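PDB 3G2M: Pcza361.24, which is an S-adenosyl-L-methionine-dependent N-methyltransferase of glycopeptide antibiotic biosynthesis, probably methylating an amino group of the glycopeptide. Local coordinates for residues 31-36 with 231-236; 73-78 with 284-289; 83-88 with 147-152. All coordinates share one frame; numbering follows the deposited sequence.

Overall arrangement
Contacts 2 and 3 both reach the same seven-stranded sheet of the methyltransferase fold, their centres about 17 Å apart, and contact 3 is nested inside the loop closed by contact 2. Contact 2 lays helix 69-79 on strand 284-290 in the interior; contact 3, partly buried, joins the starts of strands 86-89 and 151-156. Contact 1, its centre about 34 Å from that of contact 2, is far from the chain's centre yet buried, where helix 32-40 meets strand 219-234 of the smaller sheet beside the second subunit. Chemistry follows place: a threonine-threonine hydrogen bond and histidines at contact 1, methyl-on-phenyl packing with charged margins at contact 2, another CH-pi contact plus a water bridge at contact 3.

Contact 1 (31-36 with 231-236); sequences TPHADV and TIHPAD
The imidazoles of His33 and His233 lie nearly parallel, planes 19° apart, but are slid so far that they scarcely overlap and their centroids stand 5.7 Å apart. His33 CE1 comes obliquely to His233 NE2 at 3.8 Å, and Thr231 CG2 approaches the His33 ring from a similarly slanted direction, 4.1 Å from ND1. With CG opposite the backbone N (chi1 -171°), His33 extends from the first turn of helix 32-40 toward strand 219-234. The polar link is made by two hydroxyls, Thr31 OG1 and Thr231 OG1, hydrogen-bonded at 2.7 Å. Thr31 is also the helix N-cap, its OG1 accepting from Ala34 N at 3.2 Å, while Ala34 CB rests near Thr231 CG2. His233 ND1 donates to Pro234 O at 2.9 Å, the donor standing above the carbonyl plane, which holds the rotation of that ring. His218 of the second subunit meets both histidine rings, and strand 231-234 pairs antiparallel with a strand of that subunit. One buried hydroxyl thus both caps the helix and ties it to the interface strand, while the clustered imidazoles would probably disfavour simultaneous protonation.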
loop_
_atom_site.group_PDB
_atom_site.type_symbol
_atom_site.label_atom_id
_atom_site.label_comp_id
_atom_site.label_asym_id
_atom_site.label_seq_id
_atom_site.Cartn_x
_atom_site.Cartn_y
_atom_site.Cartn_z
ATOM N N THR A 31 -16.889 9.390 -4.474
ATOM C CA THR A 31 -16.155 9.354 -5.747
ATOM C C THR A 31 -16.593 10.453 -6.725
ATOM O O THR A 31 -17.761 10.849 -6.725
ATOM C CB THR A 31 -16.236 7.955 -6.437
ATOM O OG1 THR A 31 -17.523 7.774 -7.040
ATOM C CG2 THR A 31 -15.980 6.833 -5.438
ATOM N N PRO A 32 -15.652 10.955 -7.555
ATOM C CA PRO A 32 -15.953 11.984 -8.549
ATOM C C PRO A 32 -17.206 11.691 -9.378
ATOM O O PRO A 32 -18.028 12.585 -9.578
ATOM C CB PRO A 32 -14.704 11.979 -9.440
ATOM C CG PRO A 32 -13.611 11.576 -8.529
ATOM C CD PRO A 32 -14.224 10.582 -7.578
ATOM N N HIS A 33 -17.354 10.452 -9.848
ATOM C CA HIS A 33 -18.523 10.072 -10.637
ATOM C C HIS A 33 -19.810 10.024 -9.799
ATOM O O HIS A 33 -20.877 10.409 -10.282
ATOM C CB HIS A 33 -18.305 8.742 -11.367
ATOM C CG HIS A 33 -19.383 8.423 -12.357
ATOM N ND1 HIS A 33 -20.551 7.780 -12.005
ATOM C CD2 HIS A 33 -19.480 8.681 -13.682
ATOM C CE1 HIS A 33 -21.318 7.650 -13.074
ATOM N NE2 HIS A 33 -20.690 8.187 -14.105
ATOM N N ALA A 34 -19.699 9.551 -8.555
ATOM C CA ALA A 34 -20.836 9.525 -7.628
ATOM C C ALA A 34 -21.364 10.930 -7.341
ATOM O O ALA A 34 -22.574 11.147 -7.352
ATOM C CB ALA A 34 -20.467 8.814 -6.328
ATOM N N ASP A 35 -20.452 11.871 -7.096
ATOM C CA ASP A 35 -20.810 13.270 -6.852
ATOM C C ASP A 35 -21.639 13.866 -7.984
ATOM O O ASP A 35 -22.670 14.498 -7.738
ATOM C CB ASP A 35 -19.558 14.121 -6.632
ATOM C CG ASP A 35 -18.903 13.861 -5.294
ATOM O OD1 ASP A 35 -19.401 13.001 -4.531
ATOM O OD2 ASP A 35 -17.881 14.522 -5.006
ATOM N N VAL A 36 -21.182 13.654 -9.217
ATOM C CA VAL A 36 -21.888 14.121 -10.416
ATOM C C VAL A 36 -23.268 13.459 -10.561
ATOM O O VAL A 36 -24.251 14.132 -10.882
ATOM C CB VAL A 36 -21.022 13.929 -11.694
ATOM C CG1 VAL A 36 -21.773 14.366 -12.939
ATOM C CG2 VAL A 36 -19.719 14.712 -11.578
ATOM N N THR A 231 -17.707 2.448 -8.396
ATOM C CA THR A 231 -18.949 3.193 -8.249
ATOM C C THR A 231 -20.013 2.408 -9.005
ATOM O O THR A 231 -19.910 2.234 -10.223
ATOM C CB THR A 231 -18.848 4.625 -8.848
ATOM O OG1 THR A 231 -17.778 5.348 -8.225
ATOM C CG2 THR A 231 -20.164 5.394 -8.654
ATOM N N ILE A 232 -21.022 1.928 -8.279
ATOM C CA ILE A 232 -22.128 1.172 -8.875
ATOM C C ILE A 232 -23.454 1.905 -8.682
ATOM O O ILE A 232 -23.753 2.400 -7.595
ATOM C CB ILE A 232 -22.253 -0.262 -8.284
ATOM C CG1 ILE A 232 -20.884 -0.945 -8.215
ATOM C CG2 ILE A 232 -23.241 -1.104 -9.111
ATOM C CD1 ILE A 232 -20.851 -2.208 -7.365
ATOM N N HIS A 233 -24.239 1.964 -9.752
ATOM C CA HIS A 233 -25.557 2.584 -9.726
ATOM C C HIS A 233 -26.453 1.881 -10.744
ATOM O O HIS A 233 -25.947 1.259 -11.678
ATOM C CB HIS A 233 -25.443 4.073 -10.062
ATOM C CG HIS A 233 -24.942 4.342 -11.444
ATOM N ND1 HIS A 233 -25.776 4.407 -12.538
ATOM C CD2 HIS A 233 -23.688 4.553 -11.914
ATOM C CE1 HIS A 233 -25.061 4.655 -13.621
ATOM N NE2 HIS A 233 -23.791 4.746 -13.269
ATOM N N PRO A 234 -27.788 1.963 -10.563
ATOM C CA PRO A 234 -28.688 1.377 -11.559
ATOM C C PRO A 234 -28.620 2.111 -12.900
ATOM O O PRO A 234 -28.415 3.328 -12.930
ATOM C CB PRO A 234 -30.074 1.530 -10.924
ATOM C CG PRO A 234 -29.928 2.620 -9.928
ATOM C CD PRO A 234 -28.521 2.570 -9.436
ATOM N N ALA A 235 -28.782 1.366 -13.991
ATOM C CA ALA A 235 -28.674 1.922 -15.343
ATOM C C ALA A 235 -29.838 2.842 -15.714
ATOM O O ALA A 235 -29.699 3.685 -16.603
ATOM C CB ALA A 235 -28.533 0.801 -16.369
ATOM N N ASP A 236 -30.970 2.681 -15.028
ATOM C CA ASP A 236 -32.184 3.447 -15.327
ATOM C C ASP A 236 -32.005 4.954 -15.104
ATOM O O ASP A 236 -31.978 5.722 -16.071
ATOM C CB ASP A 236 -33.383 2.902 -14.537
ATOM C CG ASP A 236 -34.715 3.444 -15.038
ATOM O OD1 ASP A 236 -35.643 2.634 -15.257
ATOM O OD2 ASP A 236 -34.842 4.677 -15.214
#

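Contact 2 (73-78 with 284-289)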
loop_
_atom_site.group_PDB
_atom_site.type_symbol
_atom_site.label_atom_id
_atom_site.label_comp_id
_atom_site.label_asym_id
_atom_site.label_seq_id
_atom_site.Cartn_x
_atom_site.Cartn_y
_atom_site.Cartn_z
ATOM N N ARG A 73 -10.452 -23.912 -10.044
ATOM C CA ARG A 73 -9.881 -24.728 -11.108
ATOM C C ARG A 73 -8.385 -24.457 -11.291
ATOM O O ARG A 73 -7.597 -25.395 -11.443
ATOM C CB ARG A 73 -10.626 -24.448 -12.414
ATOM C CG ARG A 73 -10.505 -25.516 -13.496
ATOM C CD ARG A 73 -11.409 -25.163 -14.673
ATOM N NE ARG A 73 -10.997 -23.911 -15.312
ATOM C CZ ARG A 73 -11.826 -23.034 -15.880
ATOM N NH1 ARG A 73 -13.139 -23.247 -15.888
ATOM N NH2 ARG A 73 -11.336 -21.928 -16.428
ATOM N N GLU A 74 -7.994 -23.180 -11.272
ATOM C CA GLU A 74 -6.580 -22.827 -11.422
ATOM C C GLU A 74 -5.747 -23.321 -10.252
ATOM O O GLU A 74 -4.626 -23.796 -10.445
ATOM C CB GLU A 74 -6.374 -21.326 -11.636
ATOM C CG GLU A 74 -6.545 -20.878 -13.083
ATOM C CD GLU A 74 -5.525 -21.474 -14.054
ATOM O OE1 GLU A 74 -4.347 -21.690 -13.685
ATOM O OE2 GLU A 74 -5.908 -21.710 -15.214
ATOM N N PHE A 75 -6.303 -23.213 -9.046
ATOM C CA PHE A 75 -5.650 -23.745 -7.855
ATOM C C PHE A 75 -5.423 -25.249 -8.007
ATOM O O PHE A 75 -4.312 -25.730 -7.793
ATOM C CB PHE A 75 -6.453 -23.430 -6.590
ATOM C CG PHE A 75 -6.201 -22.044 -6.030
ATOM C CD1 PHE A 75 -4.985 -21.729 -5.427
ATOM C CD2 PHE A 75 -7.183 -21.065 -6.095
ATOM C CE1 PHE A 75 -4.750 -20.452 -4.906
ATOM C CE2 PHE A 75 -6.957 -19.782 -5.571
ATOM C CZ PHE A 75 -5.742 -19.484 -4.973
ATOM N N ALA A 76 -6.467 -25.972 -8.414
ATOM C CA ALA A 76 -6.377 -27.419 -8.648
ATOM C C ALA A 76 -5.341 -27.777 -9.716
ATOM O O ALA A 76 -4.546 -28.699 -9.527
ATOM C CB ALA A 76 -7.737 -27.982 -9.014
ATOM N N THR A 77 -5.351 -27.036 -10.825
ATOM C CA THR A 77 -4.415 -27.244 -11.933
ATOM C C THR A 77 -2.956 -27.088 -11.497
ATOM O O THR A 77 -2.099 -27.895 -11.869
ATOM C CB THR A 77 -4.719 -26.273 -13.106
ATOM O OG1 THR A 77 -6.034 -26.534 -13.613
ATOM C CG2 THR A 77 -3.709 -26.428 -14.238
ATOM N N ARG A 78 -2.688 -26.056 -10.702
ATOM C CA ARG A 78 -1.323 -25.708 -10.302
ATOM C C ARG A 78 -0.788 -26.551 -9.145
ATOM O O ARG A 78 0.428 -26.671 -8.979
ATOM C CB ARG A 78 -1.217 -24.210 -9.976
ATOM C CG ARG A 78 -1.491 -23.290 -11.168
ATOM C CD ARG A 78 -0.451 -23.452 -12.259
ATOM N NE ARG A 78 -1.039 -23.332 -13.588
ATOM C CZ ARG A 78 -0.439 -23.710 -14.717
ATOM N NH1 ARG A 78 0.784 -24.230 -14.695
ATOM N NH2 ARG A 78 -1.067 -23.567 -15.876
HETATM N N MSE A 284 -5.669 -12.068 -13.359
HETATM C CA MSE A 284 -5.260 -12.702 -12.123
HETATM C C MSE A 284 -4.014 -13.534 -12.358
HETATM O O MSE A 284 -3.783 -14.009 -13.468
HETATM C CB MSE A 284 -6.392 -13.593 -11.615
HETATM C CG MSE A 284 -6.334 -13.916 -10.153
HETATM SE SE MSE A 284 -8.117 -14.455 -9.595
HETATM C CE MSE A 284 -8.870 -12.676 -9.288
ATOM N N VAL A 285 -3.225 -13.716 -11.301
ATOM C CA VAL A 285 -1.992 -14.498 -11.349
ATOM C C VAL A 285 -2.037 -15.594 -10.269
ATOM O O VAL A 285 -2.367 -15.317 -9.107
ATOM C CB VAL A 285 -0.732 -13.588 -11.157
ATOM C CG1 VAL A 285 0.550 -14.404 -11.167
ATOM C CG2 VAL A 285 -0.666 -12.529 -12.243
ATOM N N LEU A 286 -1.744 -16.833 -10.671
ATOM C CA LEU A 286 -1.576 -17.928 -9.723
ATOM C C LEU A 286 -0.097 -18.095 -9.405
ATOM O O LEU A 286 0.696 -18.480 -10.269
ATOM C CB LEU A 286 -2.171 -19.242 -10.259
ATOM C CG LEU A 286 -2.758 -20.269 -9.271
ATOM C CD1 LEU A 286 -1.710 -20.826 -8.304
ATOM C CD2 LEU A 286 -3.975 -19.732 -8.496
ATOM N N VAL A 287 0.252 -17.811 -8.153
ATOM C CA VAL A 287 1.640 -17.823 -7.683
ATOM C C VAL A 287 1.887 -19.091 -6.869
ATOM O O VAL A 287 1.088 -19.438 -6.000
ATOM C CB VAL A 287 1.947 -16.554 -6.826
ATOM C CG1 VAL A 287 3.316 -16.639 -6.143
ATOM C CG2 VAL A 287 1.852 -15.285 -7.678
ATOM N N GLU A 288 2.978 -19.794 -7.172
ATOM C CA GLU A 288 3.387 -20.973 -6.398
ATOM C C GLU A 288 4.672 -20.667 -5.647
ATOM O O GLU A 288 5.658 -20.220 -6.248
ATOM C CB GLU A 288 3.631 -22.175 -7.307
ATOM C CG GLU A 288 2.406 -22.688 -8.036
ATOM C CD GLU A 288 2.773 -23.583 -9.189
ATOM O OE1 GLU A 288 3.413 -24.632 -8.933
ATOM O OE2 GLU A 288 2.437 -23.229 -10.344
ATOM N N ALA A 289 4.670 -20.924 -4.342
ATOM C CA ALA A 289 5.848 -20.654 -3.522
ATOM C C ALA A 289 6.170 -21.821 -2.605
ATOM O O ALA A 289 5.271 -22.490 -2.086
ATOM C CB ALA A 289 5.666 -19.372 -2.712
#
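Leu286 reaches from strand 284-290 into helix 69-79 and spreads its two methyls between Phe75 and Arg78. Leu286 CD2 sits over the centre of the Phe75 ring, 3.7 Å from the centroid and 11° off the normal, a CH-pi contact; Leu286 CD1 lies 3.8 Å from Arg78 CG. Phe75, with CG turned beside its own backbone N (chi1 -83°), brings its ring face over that methyl although its CB does not point at the strand. Arg78 bends at chi2 and chi3, laying its aliphatic part against Leu286 before the guanidinium turns back toward Glu74, whose OE1 makes a long salt bridge to Arg78 NE at 3.7 Å. Arg78 CD approaches Glu288 OE2 at 3.5 Å, while Glu288 OE1 pairs with Lys185 of the adjacent strand 184-191. The same strand touches Phe75 through Leu187 and Ser189. Ser157, an S-adenosyl-L-methionine-binding residue (no ligand in this chain), has its side chain about 5 Å from that of Phe75. Apolar packing centred on Leu286 therefore seats the helix on the sheet beside the cofactor site, and, with Arg78 leaning on Glu74 and Glu288 on Lys185, attraction between Arg78 NE and Glu288 OE2, 4.8 Å apart, is probably modest.

Contact 3 (83-88 with 147-152); sequences SGPVLE and LDKRFG
Leu87 and Phe151 meet where parallel strands 86-89 and 151-156 enter the central sheet of the Rossmann-like methyltransferase fold. From its CB, Leu87 covers one face of the Phe151 ring, 3.6 Å from the centroid and 8° off the normal, a CH-pi contact almost directly over the centre. CG then departs opposite the backbone N (chi1 176°) and sends the two methyls different ways: CD2 settles near Phe151 CE2 at 3.9 Å, and CD1 continues beyond the ring to meet Leu147 CD1, also at 3.9 Å, tip to tip. Phe151 lies across the leucine at about a right angle, with Pro85 O at its edge, 3.7 Å from Phe151 CD1. Farther out, the extended chain of Lys149 crosses the proline ring, putting NZ 3.9 Å from Pro85 CG. Leu87 also packs on Phe145 and on Thr108 of strand 107-111, the neighbouring strand on the other side, while its backbone bonds to Thr153 and Val155. Direct pairing with strand 151-156 thus begins at Leu87; just before it, Pro85 O and Gly152 N are 4.0 Å apart and share one water, which donates to Pro85 O and accepts from Gly152 N, each bond 2.8 Å long.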
loop_
_atom_site.group_PDB
_atom_site.type_symbol
_atom_site.label_atom_id
_atom_site.label_comp_id
_atom_site.label_asym_id
_atom_site.label_seq_id
_atom_site.Cartn_x
_atom_site.Cartn_y
_atom_site.Cartn_z
ATOM N N SER A 83 -1.967 -35.118 -2.567
ATOM C CA SER A 83 -1.826 -36.158 -1.555
ATOM C C SER A 83 -1.830 -35.527 -0.160
ATOM O O SER A 83 -0.780 -35.119 0.354
ATOM N N GLY A 84 -3.018 -35.423 0.435
ATOM C CA GLY A 84 -3.164 -34.883 1.784
ATOM C C GLY A 84 -4.077 -33.669 1.898
ATOM O O GLY A 84 -4.449 -33.070 0.886
ATOM N N PRO A 85 -4.459 -33.317 3.141
ATOM C CA PRO A 85 -5.270 -32.147 3.481
ATOM C C PRO A 85 -4.696 -30.809 3.002
ATOM O O PRO A 85 -3.476 -30.626 2.952
ATOM C CB PRO A 85 -5.309 -32.187 5.013
ATOM C CG PRO A 85 -5.143 -33.641 5.337
ATOM C CD PRO A 85 -4.134 -34.111 4.341
ATOM N N VAL A 86 -5.598 -29.894 2.658
ATOM C CA VAL A 86 -5.241 -28.547 2.204
ATOM C C VAL A 86 -5.737 -27.533 3.234
ATOM O O VAL A 86 -6.858 -27.636 3.716
ATOM C CB VAL A 86 -5.862 -28.243 0.808
ATOM C CG1 VAL A 86 -5.536 -26.825 0.342
ATOM C CG2 VAL A 86 -5.388 -29.267 -0.234
ATOM N N LEU A 87 -4.895 -26.561 3.578
ATOM C CA LEU A 87 -5.322 -25.466 4.429
ATOM C C LEU A 87 -5.747 -24.277 3.565
ATOM O O LEU A 87 -4.951 -23.756 2.789
ATOM C CB LEU A 87 -4.199 -25.072 5.398
ATOM C CG LEU A 87 -4.433 -23.877 6.323
ATOM C CD1 LEU A 87 -5.615 -24.114 7.273
ATOM C CD2 LEU A 87 -3.161 -23.578 7.096
ATOM N N GLU A 88 -7.008 -23.874 3.675
ATOM C CA GLU A 88 -7.482 -22.676 2.979
ATOM C C GLU A 88 -7.642 -21.520 3.965
ATOM O O GLU A 88 -8.427 -21.602 4.905
ATOM C CB GLU A 88 -8.792 -22.930 2.229
ATOM C CG GLU A 88 -9.262 -21.723 1.415
ATOM C CD GLU A 88 -10.686 -21.840 0.910
ATOM O OE1 GLU A 88 -11.284 -22.933 1.010
ATOM O OE2 GLU A 88 -11.209 -20.830 0.396
ATOM N N LEU A 147 -1.955 -23.758 14.284
ATOM C CA LEU A 147 -2.706 -25.002 14.392
ATOM C C LEU A 147 -1.792 -26.129 14.817
ATOM O O LEU A 147 -0.576 -26.045 14.647
ATOM C CB LEU A 147 -3.351 -25.359 13.046
ATOM C CG LEU A 147 -4.210 -24.271 12.400
ATOM C CD1 LEU A 147 -4.646 -24.674 11.009
ATOM C CD2 LEU A 147 -5.404 -23.966 13.279
ATOM N N ASP A 148 -2.392 -27.187 15.357
ATOM C CA ASP A 148 -1.668 -28.399 15.722
ATOM C C ASP A 148 -1.624 -29.358 14.521
ATOM O O ASP A 148 -1.883 -30.561 14.640
ATOM C CB ASP A 148 -2.322 -29.051 16.944
ATOM C CG ASP A 148 -1.484 -30.173 17.533
ATOM O OD1 ASP A 148 -0.245 -30.181 17.330
ATOM O OD2 ASP A 148 -2.071 -31.056 18.193
ATOM N N LYS A 149 -1.299 -28.801 13.358
ATOM C CA LYS A 149 -1.275 -29.541 12.105
ATOM C C LYS A 149 -0.402 -28.814 11.085
ATOM O O LYS A 149 -0.347 -27.585 11.072
ATOM C CB LYS A 149 -2.704 -29.698 11.565
ATOM C CG LYS A 149 -2.853 -30.696 10.420
ATOM C CD LYS A 149 -4.295 -31.173 10.288
ATOM C CE LYS A 149 -4.470 -32.060 9.062
ATOM N NZ LYS A 149 -5.821 -32.694 9.014
ATOM N N ARG A 150 0.289 -29.582 10.248
ATOM C CA ARG A 150 0.970 -29.029 9.070
ATOM C C ARG A 150 0.339 -29.600 7.803
ATOM O O ARG A 150 -0.365 -30.601 7.864
ATOM C CB ARG A 150 2.482 -29.274 9.120
ATOM C CG ARG A 150 3.182 -28.431 10.173
ATOM C CD ARG A 150 4.703 -28.550 10.127
ATOM N NE ARG A 150 5.259 -28.301 11.455
ATOM C CZ ARG A 150 6.018 -27.262 11.795
ATOM N NH1 ARG A 150 6.366 -26.346 10.901
ATOM N NH2 ARG A 150 6.449 -27.154 13.043
ATOM N N PHE A 151 0.570 -28.948 6.665
ATOM C CA PHE A 151 -0.155 -29.271 5.434
ATOM C C PHE A 151 0.774 -29.313 4.233
ATOM O O PHE A 151 1.770 -28.593 4.183
ATOM C CB PHE A 151 -1.264 -28.241 5.172
ATOM C CG PHE A 151 -2.272 -28.122 6.281
ATOM C CD1 PHE A 151 -3.507 -28.742 6.176
ATOM C CD2 PHE A 151 -1.997 -27.367 7.418
ATOM C CE1 PHE A 151 -4.450 -28.634 7.193
ATOM C CE2 PHE A 151 -2.927 -27.256 8.438
ATOM C CZ PHE A 151 -4.161 -27.886 8.324
ATOM N N GLY A 152 0.443 -30.159 3.261
ATOM C CA GLY A 152 1.211 -30.230 2.020
ATOM C C GLY A 152 0.887 -29.083 1.079
ATOM O O GLY A 152 1.680 -28.762 0.196
HETATM O O HOH W 1 -1.346 -32.289 3.717
#